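Local structure of salicylate 5-hydroxylase, large oxygenase component (Ralstonia sp., 7C8Z) at residues 69-74 and 183-188; 83-88 and 116-121; 92-97 and 104-109; 98-103 and 138-143; 174-179 and 187-192. The protein catalyses the 5-hydroxylation of salicylate to gentisate, as the oxygenase component of a multicomponent enzyme, using a [2Fe-2S] cluster and an iron ion. All coordinates share one frame; numbering follows the deposited sequence.

Contact 1: residues 69-74 and 183-188; sequences CYVGLE and GAVFAS
Val-71 and Gly-72 both face Val-185, which makes a classic beta bulge in an antiparallel strand pair. Their amides share one acceptor: Val-71 N lies 2.9 Å and Gly-72 N 3.0 Å from Val-185 O. Both donors lie in the carbonyl plane. Val-185 N returns a bond to Gly-72 O. Beyond the bulge, Cys-69 and Ala-187 form a regular hydrogen-bonded pair.

The tight part is apolar. Val-71 CG2 sits between its own backbone N and carbonyl carbon, and this turns it onto Val-185 CG1 at 3.6 Å. The other branch, Val-71 CG1, meets Ala-187 CB at 3.8 Å. Tyr-70 and Phe-186 form an edge-to-face pair, with the Tyr-70 edge toward the Phe-186 face. Their centroids are 5.7 Å apart and the planes meet at 84°. Tyr-70 CA also lies over the Phe-186 ring, 4.1 Å from its centroid, as a CH-pi contact. The hydroxyl of Tyr-70 is bonded to Thr-341.

The contact opens toward solvent at its other end. There Glu-74 and Gly-183 are partly exposed. Glu-74 N bonds to Gly-183 O at 2.8 Å, and Glu-74 CG rests on Val-185 CG2 at 3.6 Å. The carboxylate reaches past the pair to a salt bridge with Arg-97.

Strand 69-73 is outermost within the chain in the sheet of the Rieske region, and strand 184-188 separates it from strand 175-181. Ile-88 of strand 82-88 packs on Cys-69, Val-71 and Ala-187. Val-330 of strand 330-335 packs on Tyr-70 and Phe-186, so the second, catalytic-region sheet abuts here.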
# COMPACT_ATOMS: atom_id res chain seq x y z
N CYS A 69 28.28 11.93 7.49
CA CYS A 69 26.90 11.61 7.80
C CYS A 69 26.88 10.65 8.98
O CYS A 69 27.77 9.80 9.12
CB CYS A 69 26.18 11.00 6.60
SG CYS A 69 26.01 12.14 5.21
N TYR A 70 25.88 10.81 9.84
CA TYR A 70 25.80 10.06 11.08
C TYR A 70 25.53 8.59 10.80
O TYR A 70 24.71 8.24 9.94
CB TYR A 70 24.69 10.64 11.96
CG TYR A 70 24.41 9.91 13.24
CD1 TYR A 70 25.14 10.18 14.39
CD2 TYR A 70 23.39 8.97 13.32
CE1 TYR A 70 24.88 9.52 15.57
CE2 TYR A 70 23.12 8.30 14.50
CZ TYR A 70 23.87 8.58 15.62
OH TYR A 70 23.62 7.93 16.81
N VAL A 71 26.26 7.71 11.49
CA VAL A 71 26.00 6.28 11.41
C VAL A 71 25.75 5.63 12.76
O VAL A 71 25.22 4.51 12.79
CB VAL A 71 27.14 5.54 10.67
CG1 VAL A 71 27.26 6.04 9.23
CG2 VAL A 71 28.45 5.67 11.41
N GLY A 72 26.08 6.26 13.88
CA GLY A 72 25.57 5.70 15.13
C GLY A 72 26.37 6.13 16.35
O GLY A 72 27.01 7.17 16.35
N LEU A 73 26.27 5.31 17.39
CA LEU A 73 26.99 5.50 18.63
C LEU A 73 27.91 4.32 18.89
O LEU A 73 27.59 3.18 18.55
CB LEU A 73 26.02 5.66 19.81
CG LEU A 73 25.06 6.84 19.69
CD1 LEU A 73 24.30 7.04 21.00
CD2 LEU A 73 25.83 8.09 19.31
N GLU A 74 29.05 4.59 19.53
CA GLU A 74 29.99 3.52 19.85
C GLU A 74 29.36 2.49 20.78
O GLU A 74 29.65 1.30 20.67
CB GLU A 74 31.26 4.09 20.47
CG GLU A 74 32.03 5.01 19.55
CD GLU A 74 33.52 5.03 19.85
OE1 GLU A 74 34.07 3.97 20.22
OE2 GLU A 74 34.14 6.11 19.72
N GLY A 183 31.96 9.40 21.50
CA GLY A 183 30.99 8.33 21.49
C GLY A 183 30.10 8.31 20.27
O GLY A 183 29.38 7.32 20.07
N ALA A 184 30.11 9.36 19.46
CA ALA A 184 29.33 9.40 18.24
C ALA A 184 30.21 9.01 17.06
O ALA A 184 31.42 9.26 17.05
CB ALA A 184 28.74 10.80 18.02
N VAL A 185 29.59 8.41 16.05
CA VAL A 185 30.29 7.85 14.90
C VAL A 185 29.63 8.37 13.64
O VAL A 185 28.44 8.12 13.41
CB VAL A 185 30.29 6.31 14.92
CG1 VAL A 185 31.17 5.77 13.80
CG2 VAL A 185 30.77 5.78 16.26
N PHE A 186 30.40 9.09 12.83
CA PHE A 186 30.05 9.55 11.50
C PHE A 186 30.89 8.80 10.48
O PHE A 186 31.94 8.24 10.80
CB PHE A 186 30.28 11.06 11.35
CG PHE A 186 29.32 11.91 12.13
CD1 PHE A 186 29.32 11.90 13.51
CD2 PHE A 186 28.41 12.72 11.47
CE1 PHE A 186 28.43 12.67 14.22
CE2 PHE A 186 27.52 13.50 12.18
CZ PHE A 186 27.53 13.47 13.56
N ALA A 187 30.45 8.84 9.23
CA ALA A 187 31.18 8.19 8.15
C ALA A 187 30.99 9.00 6.88
O ALA A 187 30.16 9.91 6.81
CB ALA A 187 30.72 6.74 7.96
N SER A 188 31.77 8.65 5.86
CA SER A 188 31.69 9.36 4.60
C SER A 188 32.21 8.48 3.48
O SER A 188 33.24 7.83 3.62
CB SER A 188 32.50 10.67 4.67
OG SER A 188 32.56 11.30 3.40

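Contact 2: residues 83-88 and 116-121; sequences FKRTVI and RFCRER
Arg-85 joins strand 82-88 to the 116-121 loop through its backbone N and its guanidinium. Arg-85 NE donates to Glu-120 O at 3.0 Å. That oxygen lies in the guanidinium plane, but the N-H arrives from above the plane of the carbonyl. A second guanidinium bond, from Arg-85 NH2 to Arg-119 O at 3.2 Å, is weak. The chain leaves extended and then bends at chi3 (62°), which folds the guanidinium back along the row of loop carbonyls. The backbone N of Arg-85 donates to Arg-121 O, and Lys-84 CA adds a CA-H...O contact to the same oxygen.

Apolar contact is small. Phe-83 CE1 touches Cys-118 SG at 3.8 Å, an oblique sulfur-aromatic contact.

The charged ends of the loop arginines point to other chains. Arg-119 probably meets Glu-398 and Trp-395, both of the second subunit, though the place of its NH2 is less certain. Arg-121 pairs with acidic side chains of two chains of another protein.

This loop belongs to the Rieske [2Fe-2S] domain. Cys-118 lies about 11 Å, by its side chain, from the bound cluster. Contact with a neighbouring catalytic domain is typical of Rieske domains in ring-hydroxylating oxygenases.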
# COMPACT_ATOMS: atom_id res chain seq x y z
N PHE A 83 27.98 -5.41 15.16
CA PHE A 83 27.64 -4.60 14.00
C PHE A 83 26.23 -4.04 14.14
O PHE A 83 25.35 -4.64 14.77
CB PHE A 83 27.75 -5.41 12.70
CG PHE A 83 26.63 -6.40 12.48
CD1 PHE A 83 25.44 -6.00 11.88
CD2 PHE A 83 26.77 -7.72 12.84
CE1 PHE A 83 24.41 -6.90 11.67
CE2 PHE A 83 25.75 -8.63 12.63
CZ PHE A 83 24.57 -8.21 12.05
N LYS A 84 26.04 -2.87 13.52
CA LYS A 84 24.74 -2.23 13.37
C LYS A 84 24.59 -1.82 11.91
O LYS A 84 25.47 -1.13 11.37
CB LYS A 84 24.60 -1.02 14.29
CG LYS A 84 23.24 -0.34 14.22
CD LYS A 84 23.31 1.11 14.69
CE LYS A 84 22.18 1.93 14.10
NZ LYS A 84 21.93 3.19 14.85
N ARG A 85 23.52 -2.27 11.26
CA ARG A 85 23.22 -1.83 9.91
C ARG A 85 22.48 -0.49 9.96
O ARG A 85 21.57 -0.31 10.76
CB ARG A 85 22.40 -2.88 9.16
CG ARG A 85 21.92 -2.44 7.77
CD ARG A 85 21.28 -3.58 6.98
NE ARG A 85 20.09 -4.12 7.64
CZ ARG A 85 18.85 -3.64 7.49
NH1 ARG A 85 18.61 -2.61 6.70
NH2 ARG A 85 17.84 -4.21 8.14
N THR A 86 22.87 0.43 9.08
CA THR A 86 22.25 1.75 9.02
C THR A 86 22.31 2.22 7.57
O THR A 86 22.58 1.43 6.66
CB THR A 86 22.93 2.71 10.00
OG1 THR A 86 22.22 3.96 10.04
CG2 THR A 86 24.38 2.97 9.59
N VAL A 87 22.09 3.51 7.35
CA VAL A 87 21.99 4.05 6.00
C VAL A 87 22.66 5.41 5.92
O VAL A 87 22.78 6.13 6.92
CB VAL A 87 20.52 4.14 5.53
CG1 VAL A 87 19.87 5.40 6.07
CG2 VAL A 87 20.43 4.08 4.02
N ILE A 88 23.13 5.75 4.72
CA ILE A 88 23.62 7.09 4.40
C ILE A 88 22.95 7.51 3.10
O ILE A 88 23.17 6.88 2.05
CB ILE A 88 25.15 7.14 4.27
CG1 ILE A 88 25.80 6.92 5.64
CG2 ILE A 88 25.58 8.47 3.68
CD1 ILE A 88 27.31 6.93 5.60
N ARG A 116 22.50 -6.91 -1.67
CA ARG A 116 22.50 -6.31 -0.34
C ARG A 116 22.44 -7.44 0.69
O ARG A 116 21.37 -7.91 1.05
CB ARG A 116 21.33 -5.35 -0.20
CG ARG A 116 21.46 -4.40 0.96
CD ARG A 116 20.12 -3.83 1.31
NE ARG A 116 19.84 -2.59 0.61
CZ ARG A 116 18.86 -1.76 0.95
NH1 ARG A 116 18.09 -2.05 1.99
NH2 ARG A 116 18.67 -0.63 0.27
N PHE A 117 23.61 -7.86 1.18
CA PHE A 117 23.74 -9.14 1.88
C PHE A 117 23.40 -9.08 3.36
O PHE A 117 22.99 -10.10 3.93
CB PHE A 117 25.16 -9.69 1.71
CG PHE A 117 26.24 -8.76 2.17
CD1 PHE A 117 26.68 -8.78 3.48
CD2 PHE A 117 26.81 -7.85 1.29
CE1 PHE A 117 27.67 -7.92 3.91
CE2 PHE A 117 27.80 -6.99 1.71
CZ PHE A 117 28.23 -7.02 3.03
N CYS A 118 23.56 -7.94 4.02
CA CYS A 118 23.32 -7.88 5.46
C CYS A 118 21.85 -7.54 5.70
O CYS A 118 21.37 -6.48 5.29
CB CYS A 118 24.23 -6.85 6.12
SG CYS A 118 24.00 -6.66 7.90
N ARG A 119 21.14 -8.45 6.35
CA ARG A 119 19.70 -8.34 6.50
C ARG A 119 19.26 -7.99 7.91
O ARG A 119 18.20 -7.38 8.08
CB ARG A 119 19.02 -9.64 6.08
CG ARG A 119 19.15 -9.90 4.60
CD ARG A 119 18.08 -9.13 3.87
NE ARG A 119 18.62 -8.27 2.83
CZ ARG A 119 17.91 -7.32 2.23
NH1 ARG A 119 16.65 -7.12 2.59
NH2 ARG A 119 18.46 -6.58 1.28
N GLU A 120 20.02 -8.40 8.92
CA GLU A 120 19.70 -8.03 10.29
C GLU A 120 20.05 -6.57 10.53
O GLU A 120 20.85 -5.97 9.81
CB GLU A 120 20.46 -8.93 11.28
CG GLU A 120 20.07 -10.40 11.20
CD GLU A 120 18.75 -10.69 11.90
OE1 GLU A 120 18.28 -9.81 12.64
OE2 GLU A 120 18.18 -11.79 11.70
N ARG A 121 19.41 -5.98 11.54
CA ARG A 121 19.77 -4.63 11.94
C ARG A 121 21.08 -4.61 12.72
O ARG A 121 21.89 -3.69 12.56
CB ARG A 121 18.67 -4.00 12.79
CG ARG A 121 17.41 -3.62 12.05
CD ARG A 121 16.31 -3.39 13.08
NE ARG A 121 15.35 -2.39 12.65
CZ ARG A 121 14.11 -2.32 13.13
NH1 ARG A 121 13.69 -3.19 14.04
NH2 ARG A 121 13.28 -1.38 12.68

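Contact 3: residues 92-97 and 104-109; sequences SVIMVR and NVVENV
Ile-94 and Val-106 form an antiparallel hydrogen-bonded pair, and so do Val-96 and Asn-104. The N-to-C directions of the two strands differ by 158° over these short segments, and the axes come within 4.6 Å. Ile-94 N donates to Val-106 O at 2.8 Å, and Val-106 N answers to Ile-94 O. Val-96 N and Asn-104 O are 2.9 Å apart. At the far end Asn-108 N reaches Ser-92 O at 2.8 Å, coming in from above the carbonyl plane. Met-95 faces Val-105 as a non-hydrogen-bonded pair. Val-93 is paired with Glu-107 in the same way, but their side chains diverge.

This is a beta hairpin of the Rieske domain. Past its second strand the chain makes an inverse gamma turn centred on Asn-108 and goes on to the cluster ligand Cys-110.

The side chains of Met-95 and Val-105 share one face, where Met-95 CB meets Val-105 CG2 at 3.9 Å. On the other face Ile-94, Val-96 and Val-106 are covered by Phe-128. The Ile-94 side chain passes Asn-108 at a slant, its CD1 3.7 Å from Asn-108 OD1. That OD1 is held by Cys-118 N of the neighbouring loop. Asn-108 ND2 adds a weak bond of 3.4 Å to Ser-92 OG. CG stands anti to the backbone N (chi1 -169°), which carries the amide back over Ser-92. The Glu-107 CB points away from strand 91-97. The Glu-107 carboxylate forms salt bridges with Arg-91 and with Lys-403 of the second subunit, and Gln-402 of that subunit also bonds to it.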
# COMPACT_ATOMS: atom_id res chain seq x y z
N SER A 92 22.59 1.59 1.98
CA SER A 92 22.76 0.80 3.20
C SER A 92 24.25 0.58 3.49
O SER A 92 25.02 0.22 2.59
CB SER A 92 22.05 -0.54 3.05
OG SER A 92 21.74 -1.09 4.32
N VAL A 93 24.64 0.80 4.74
CA VAL A 93 26.00 0.57 5.20
C VAL A 93 25.95 -0.21 6.51
O VAL A 93 24.91 -0.31 7.16
CB VAL A 93 26.81 1.87 5.36
CG1 VAL A 93 27.07 2.51 4.01
CG2 VAL A 93 26.09 2.84 6.29
N ILE A 94 27.10 -0.75 6.89
CA ILE A 94 27.26 -1.52 8.11
C ILE A 94 28.38 -0.89 8.92
O ILE A 94 29.48 -0.67 8.40
CB ILE A 94 27.56 -3.00 7.81
CG1 ILE A 94 26.53 -3.55 6.81
CG2 ILE A 94 27.60 -3.83 9.09
CD1 ILE A 94 27.00 -4.77 6.08
N MET A 95 28.10 -0.61 10.20
CA MET A 95 29.08 -0.08 11.14
C MET A 95 29.43 -1.21 12.11
O MET A 95 28.57 -1.67 12.86
CB MET A 95 28.52 1.13 11.89
CG MET A 95 29.29 1.49 13.14
SD MET A 95 28.49 2.75 14.15
CE MET A 95 27.39 1.75 15.15
N VAL A 96 30.67 -1.68 12.07
CA VAL A 96 31.09 -2.82 12.86
C VAL A 96 32.33 -2.47 13.67
O VAL A 96 33.22 -1.76 13.19
CB VAL A 96 31.35 -4.06 11.98
CG1 VAL A 96 32.46 -3.79 10.98
CG2 VAL A 96 31.67 -5.28 12.84
N ARG A 97 32.39 -2.98 14.90
CA ARG A 97 33.59 -2.81 15.70
C ARG A 97 34.63 -3.84 15.28
O ARG A 97 34.36 -5.04 15.28
CB ARG A 97 33.29 -2.95 17.19
CG ARG A 97 34.55 -2.87 18.04
CD ARG A 97 34.29 -2.31 19.41
NE ARG A 97 33.41 -1.14 19.39
CZ ARG A 97 33.81 0.10 19.18
NH1 ARG A 97 35.09 0.37 18.98
NH2 ARG A 97 32.92 1.09 19.19
N ASN A 104 34.88 0.10 11.73
CA ASN A 104 34.82 0.10 10.28
C ASN A 104 33.40 0.37 9.81
O ASN A 104 32.42 -0.01 10.47
CB ASN A 104 35.29 -1.24 9.69
CG ASN A 104 36.46 -1.84 10.46
OD1 ASN A 104 37.29 -1.13 11.02
ND2 ASN A 104 36.54 -3.17 10.46
N VAL A 105 33.28 1.04 8.67
CA VAL A 105 31.99 1.25 8.02
C VAL A 105 32.13 0.87 6.56
O VAL A 105 32.93 1.46 5.83
CB VAL A 105 31.50 2.70 8.16
CG1 VAL A 105 30.33 2.95 7.22
CG2 VAL A 105 31.10 2.99 9.59
N VAL A 106 31.35 -0.12 6.13
CA VAL A 106 31.42 -0.64 4.77
C VAL A 106 30.05 -0.56 4.13
O VAL A 106 29.02 -0.51 4.81
CB VAL A 106 31.96 -2.08 4.73
CG1 VAL A 106 33.32 -2.16 5.40
CG2 VAL A 106 30.96 -3.03 5.39
N GLU A 107 30.03 -0.55 2.80
CA GLU A 107 28.77 -0.50 2.08
C GLU A 107 28.14 -1.89 2.04
O GLU A 107 28.81 -2.89 1.76
CB GLU A 107 28.99 0.03 0.67
CG GLU A 107 27.71 0.13 -0.15
CD GLU A 107 27.81 1.13 -1.28
OE1 GLU A 107 26.75 1.55 -1.78
OE2 GLU A 107 28.94 1.49 -1.66
N ASN A 108 26.83 -1.94 2.30
CA ASN A 108 26.08 -3.19 2.36
C ASN A 108 25.70 -3.66 0.96
O ASN A 108 24.53 -3.95 0.70
CB ASN A 108 24.82 -3.02 3.22
CG ASN A 108 24.13 -4.34 3.55
OD1 ASN A 108 24.67 -5.42 3.31
ND2 ASN A 108 22.93 -4.25 4.09
N VAL A 109 26.68 -3.74 0.06
CA VAL A 109 26.47 -4.21 -1.31
C VAL A 109 27.59 -5.16 -1.67
O VAL A 109 28.77 -4.84 -1.45
CB VAL A 109 26.42 -3.04 -2.31
CG1 VAL A 109 26.29 -3.56 -3.73
CG2 VAL A 109 25.28 -2.10 -1.98

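Contact 4: residues 98-103 and 138-143; sequences DPDGGI and SLKGDL
Leu-139 and Lys-140 carry the 138-143 side of this meeting of two turns. Ser-138 opens a type I turn that runs to Gly-141. Its hydroxyl oxygen accepts from Lys-140 N, as an ST turn, and from Asp-142 N, which fixes the turn.

Leu-139 comes next. Its CD1 lies 3.8 Å from Pro-99 CD, and the two side chains pass at a slant.

Lys-140 bends at chi3 and chi4 (120° and 71°), and its NZ swings over to two carboxylates. It forms a salt bridge with Asp-98 OD1 at 2.9 Å, whose hydrogen bond is weak, and another with Asp-100 OD2 at 3.3 Å. The lysine crosses both aspartates at about a right angle. Its charge probably offsets those of the two neighbouring carboxylates. The aspartates also shape their own loop. Asp-98 OD2 accepts from Asp-100 N and Asp-100 OD1 from Gly-102 N, two Asx turns.

Asp-142, further on, points its carboxylate to a salt bridge with Lys-175.

The type I turn at 98-101 lies at the surface between strands 91-97 and 103-107. The turn at 138-141 lies between strands 135-137 and 143-145. Asn-104 of strand 103-107 ties them, since its ND2 bonds to both Asp-98 OD1 and Leu-139 O. Leu-139 also packs on Val-96 of strand 91-97.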
# COMPACT_ATOMS: atom_id res chain seq x y z
N ASP A 98 35.82 -3.36 14.94
CA ASP A 98 36.90 -4.21 14.47
C ASP A 98 37.51 -4.98 15.64
O ASP A 98 37.49 -4.50 16.78
CB ASP A 98 37.98 -3.37 13.80
CG ASP A 98 38.86 -4.18 12.87
OD1 ASP A 98 38.48 -4.33 11.69
OD2 ASP A 98 39.92 -4.67 13.31
N PRO A 99 38.06 -6.18 15.39
CA PRO A 99 38.75 -6.92 16.45
C PRO A 99 39.84 -6.13 17.17
O PRO A 99 40.17 -6.45 18.32
CB PRO A 99 39.33 -8.12 15.71
CG PRO A 99 38.38 -8.36 14.60
CD PRO A 99 37.85 -7.01 14.19
N ASP A 100 40.41 -5.11 16.52
CA ASP A 100 41.44 -4.31 17.17
C ASP A 100 40.87 -3.26 18.11
O ASP A 100 41.61 -2.75 18.96
CB ASP A 100 42.34 -3.63 16.13
CG ASP A 100 41.55 -2.78 15.14
OD1 ASP A 100 40.57 -2.12 15.53
OD2 ASP A 100 41.93 -2.77 13.95
N GLY A 101 39.59 -2.94 18.00
CA GLY A 101 38.97 -1.92 18.81
C GLY A 101 38.49 -0.71 18.04
O GLY A 101 37.76 0.11 18.61
N GLY A 102 38.88 -0.56 16.77
CA GLY A 102 38.39 0.53 15.95
C GLY A 102 37.00 0.24 15.40
O GLY A 102 36.36 -0.76 15.73
N ILE A 103 36.54 1.14 14.53
CA ILE A 103 35.21 1.04 13.95
C ILE A 103 35.32 1.14 12.43
O ILE A 103 35.81 2.15 11.91
CB ILE A 103 34.27 2.13 14.49
CG1 ILE A 103 34.03 1.92 15.98
CG2 ILE A 103 32.95 2.13 13.73
CD1 ILE A 103 33.29 3.04 16.64
N SER A 138 36.39 -9.72 5.13
CA SER A 138 36.80 -9.29 6.46
C SER A 138 35.82 -8.26 7.02
O SER A 138 35.05 -7.62 6.30
CB SER A 138 38.21 -8.71 6.43
OG SER A 138 38.26 -7.48 5.74
N LEU A 139 35.90 -8.05 8.34
CA LEU A 139 35.13 -6.98 8.96
C LEU A 139 35.58 -5.59 8.52
O LEU A 139 34.95 -4.60 8.92
CB LEU A 139 35.20 -7.10 10.49
CG LEU A 139 34.49 -8.30 11.11
CD1 LEU A 139 34.69 -8.33 12.61
CD2 LEU A 139 33.00 -8.29 10.77
N LYS A 140 36.64 -5.49 7.72
CA LYS A 140 37.06 -4.23 7.12
C LYS A 140 36.59 -4.09 5.68
O LYS A 140 36.80 -3.03 5.08
CB LYS A 140 38.58 -4.10 7.17
CG LYS A 140 39.17 -4.12 8.58
CD LYS A 140 40.66 -3.85 8.56
CE LYS A 140 40.99 -2.61 9.37
NZ LYS A 140 40.84 -2.84 10.83
N GLY A 141 35.96 -5.13 5.12
CA GLY A 141 35.46 -5.09 3.76
C GLY A 141 36.33 -5.77 2.73
O GLY A 141 35.97 -5.76 1.54
N ASP A 142 37.44 -6.38 3.13
CA ASP A 142 38.35 -7.00 2.19
C ASP A 142 37.85 -8.40 1.82
O ASP A 142 37.57 -9.21 2.69
CB ASP A 142 39.76 -7.09 2.78
CG ASP A 142 40.32 -5.73 3.13
OD1 ASP A 142 40.27 -4.83 2.27
OD2 ASP A 142 40.82 -5.57 4.27
N LEU A 143 37.77 -8.67 0.52
CA LEU A 143 37.33 -9.96 0.01
C LEU A 143 38.33 -11.04 0.39
O LEU A 143 39.43 -11.10 -0.17
CB LEU A 143 37.14 -9.89 -1.50
CG LEU A 143 36.75 -11.19 -2.20
CD1 LEU A 143 35.50 -11.78 -1.55
CD2 LEU A 143 36.54 -10.95 -3.68

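Contact 5: residues 174-179 and 187-192; sequences TKLKVA and ASFDHD
His-191 NE2 donates to Lys-175 O at 2.9 Å, with an almost straight N-H...O angle of 177°. The oxygen lies in the imidazole plane, while the donor sits above the plane of the carbonyl. This bond lies just beyond the paired part of a beta hairpin of strands 175-181 and 184-188, part of the Rieske-region sheet. The second strand ends at Ser-188, and the chain that follows folds back so that His-191 can reach the first.

Lys-177 and Ser-188 are an antiparallel hydrogen-bonded pair. Lys-177 N to Ser-188 O and Ser-188 N to Lys-177 O are each 2.9 Å. Ala-187 CA adds a CA-H...O contact to Lys-177 O.

On the exposed side the Lys-177 chain passes His-191 at a slant. Its CB lies 3.5 Å from His-191 ND1, and its CE 3.3 Å from His-191 O. His-191 lies within an Asx turn in which Asp-190 OD1 accepts from Asp-192 N.

The other side is largely apolar. Ile-88 packs on Leu-176 and Phe-189. The Phe-189 ring also makes a cation-pi contact with Arg-91. At its edge it meets Thr-174 CG2, 4.2 Å from Phe-189 CD1. Leu-176 takes chi2 at 79°, which brings both of its methyls against Phe-189. CD1 is 3.5 Å from Phe-189 CE1, and CD2 stands directly over the ring centre, 3.5 Å from the centroid.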
# COMPACT_ATOMS: atom_id res chain seq x y z
N THR A 174 32.89 -1.68 -0.76
CA THR A 174 33.21 -0.26 -0.75
C THR A 174 33.40 0.23 0.68
O THR A 174 32.46 0.19 1.49
CB THR A 174 32.10 0.53 -1.46
OG1 THR A 174 32.12 0.22 -2.86
CG2 THR A 174 32.31 2.03 -1.29
N LYS A 175 34.61 0.67 1.00
CA LYS A 175 34.93 1.13 2.34
C LYS A 175 34.69 2.63 2.45
O LYS A 175 34.98 3.39 1.52
CB LYS A 175 36.38 0.82 2.70
CG LYS A 175 36.82 -0.60 2.43
CD LYS A 175 38.31 -0.72 2.68
CE LYS A 175 38.85 -2.05 2.21
NZ LYS A 175 40.27 -2.23 2.64
N LEU A 176 34.22 3.05 3.62
CA LEU A 176 33.96 4.45 3.92
C LEU A 176 34.93 4.91 4.99
O LEU A 176 35.38 4.12 5.83
CB LEU A 176 32.52 4.66 4.40
CG LEU A 176 31.42 4.61 3.34
CD1 LEU A 176 31.08 3.17 2.98
CD2 LEU A 176 30.18 5.36 3.83
N LYS A 177 35.27 6.20 4.96
CA LYS A 177 36.09 6.76 6.02
C LYS A 177 35.23 7.01 7.25
O LYS A 177 34.05 7.36 7.12
CB LYS A 177 36.78 8.04 5.56
CG LYS A 177 37.78 8.59 6.58
CD LYS A 177 39.05 9.12 5.92
CE LYS A 177 38.87 10.55 5.44
NZ LYS A 177 39.54 11.52 6.35
N VAL A 178 35.80 6.81 8.43
CA VAL A 178 35.07 6.80 9.68
C VAL A 178 35.66 7.86 10.61
O VAL A 178 36.88 7.99 10.71
CB VAL A 178 35.10 5.41 10.35
CG1 VAL A 178 34.26 5.40 11.61
CG2 VAL A 178 34.62 4.35 9.38
N ALA A 179 34.78 8.62 11.27
CA ALA A 179 35.20 9.61 12.26
C ALA A 179 34.38 9.38 13.53
O ALA A 179 33.16 9.56 13.53
CB ALA A 179 35.00 11.03 11.74
N ALA A 187 30.45 8.84 9.23
CA ALA A 187 31.18 8.19 8.15
C ALA A 187 30.99 9.00 6.88
O ALA A 187 30.16 9.91 6.81
CB ALA A 187 30.72 6.74 7.96
N SER A 188 31.77 8.65 5.86
CA SER A 188 31.69 9.36 4.60
C SER A 188 32.21 8.48 3.48
O SER A 188 33.24 7.83 3.62
CB SER A 188 32.50 10.67 4.67
OG SER A 188 32.56 11.30 3.40
N PHE A 189 31.47 8.48 2.36
CA PHE A 189 31.97 7.82 1.16
C PHE A 189 33.16 8.58 0.60
O PHE A 189 34.15 7.97 0.17
CB PHE A 189 30.87 7.72 0.10
CG PHE A 189 29.83 6.68 0.40
CD1 PHE A 189 30.07 5.35 0.13
CD2 PHE A 189 28.59 7.05 0.91
CE1 PHE A 189 29.11 4.39 0.39
CE2 PHE A 189 27.63 6.10 1.18
CZ PHE A 189 27.89 4.77 0.92
N ASP A 190 33.08 9.90 0.60
CA ASP A 190 34.18 10.74 0.15
C ASP A 190 35.36 10.60 1.11
O ASP A 190 35.25 10.95 2.29
CB ASP A 190 33.72 12.20 0.07
CG ASP A 190 34.70 13.08 -0.67
OD1 ASP A 190 35.76 12.58 -1.09
OD2 ASP A 190 34.39 14.28 -0.82
N HIS A 191 36.48 10.09 0.61
CA HIS A 191 37.67 9.93 1.42
C HIS A 191 38.54 11.18 1.42
O HIS A 191 39.45 11.28 2.25
CB HIS A 191 38.46 8.72 0.96
CG HIS A 191 37.90 7.43 1.46
ND1 HIS A 191 38.28 6.87 2.67
CD2 HIS A 191 36.97 6.59 0.94
CE1 HIS A 191 37.62 5.75 2.86
NE2 HIS A 191 36.82 5.55 1.82
N ASP A 192 38.30 12.11 0.50
CA ASP A 192 38.95 13.41 0.51
C ASP A 192 38.10 14.46 1.22
O ASP A 192 38.14 15.65 0.86
CB ASP A 192 39.27 13.86 -0.92
CG ASP A 192 39.97 12.78 -1.72
OD1 ASP A 192 40.99 12.24 -1.23
OD2 ASP A 192 39.51 12.46 -2.84

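In the fold
Contacts 1 and 3 are the buried pair. Both are strand-on-strand, with backbone bonds and apolar side chains. Contact 5 uses the same strand 184-188 as contact 1 but turns from sheet pairing to loop contacts at its exposed end. Contacts 1, 2, 3 and 5 all reach one seven-stranded antiparallel sheet. Contacts 2, 4 and 5 are partly buried; 2 and 4 involve loops. In contact 2 an arginine meets main-chain oxygens. Contacts 2 and 3 touch the second subunit, and contact 5 does so by packing only. Contact 4 is chiefly ionic and, with its centre about 23 Å from that of the chain, lies the furthest out.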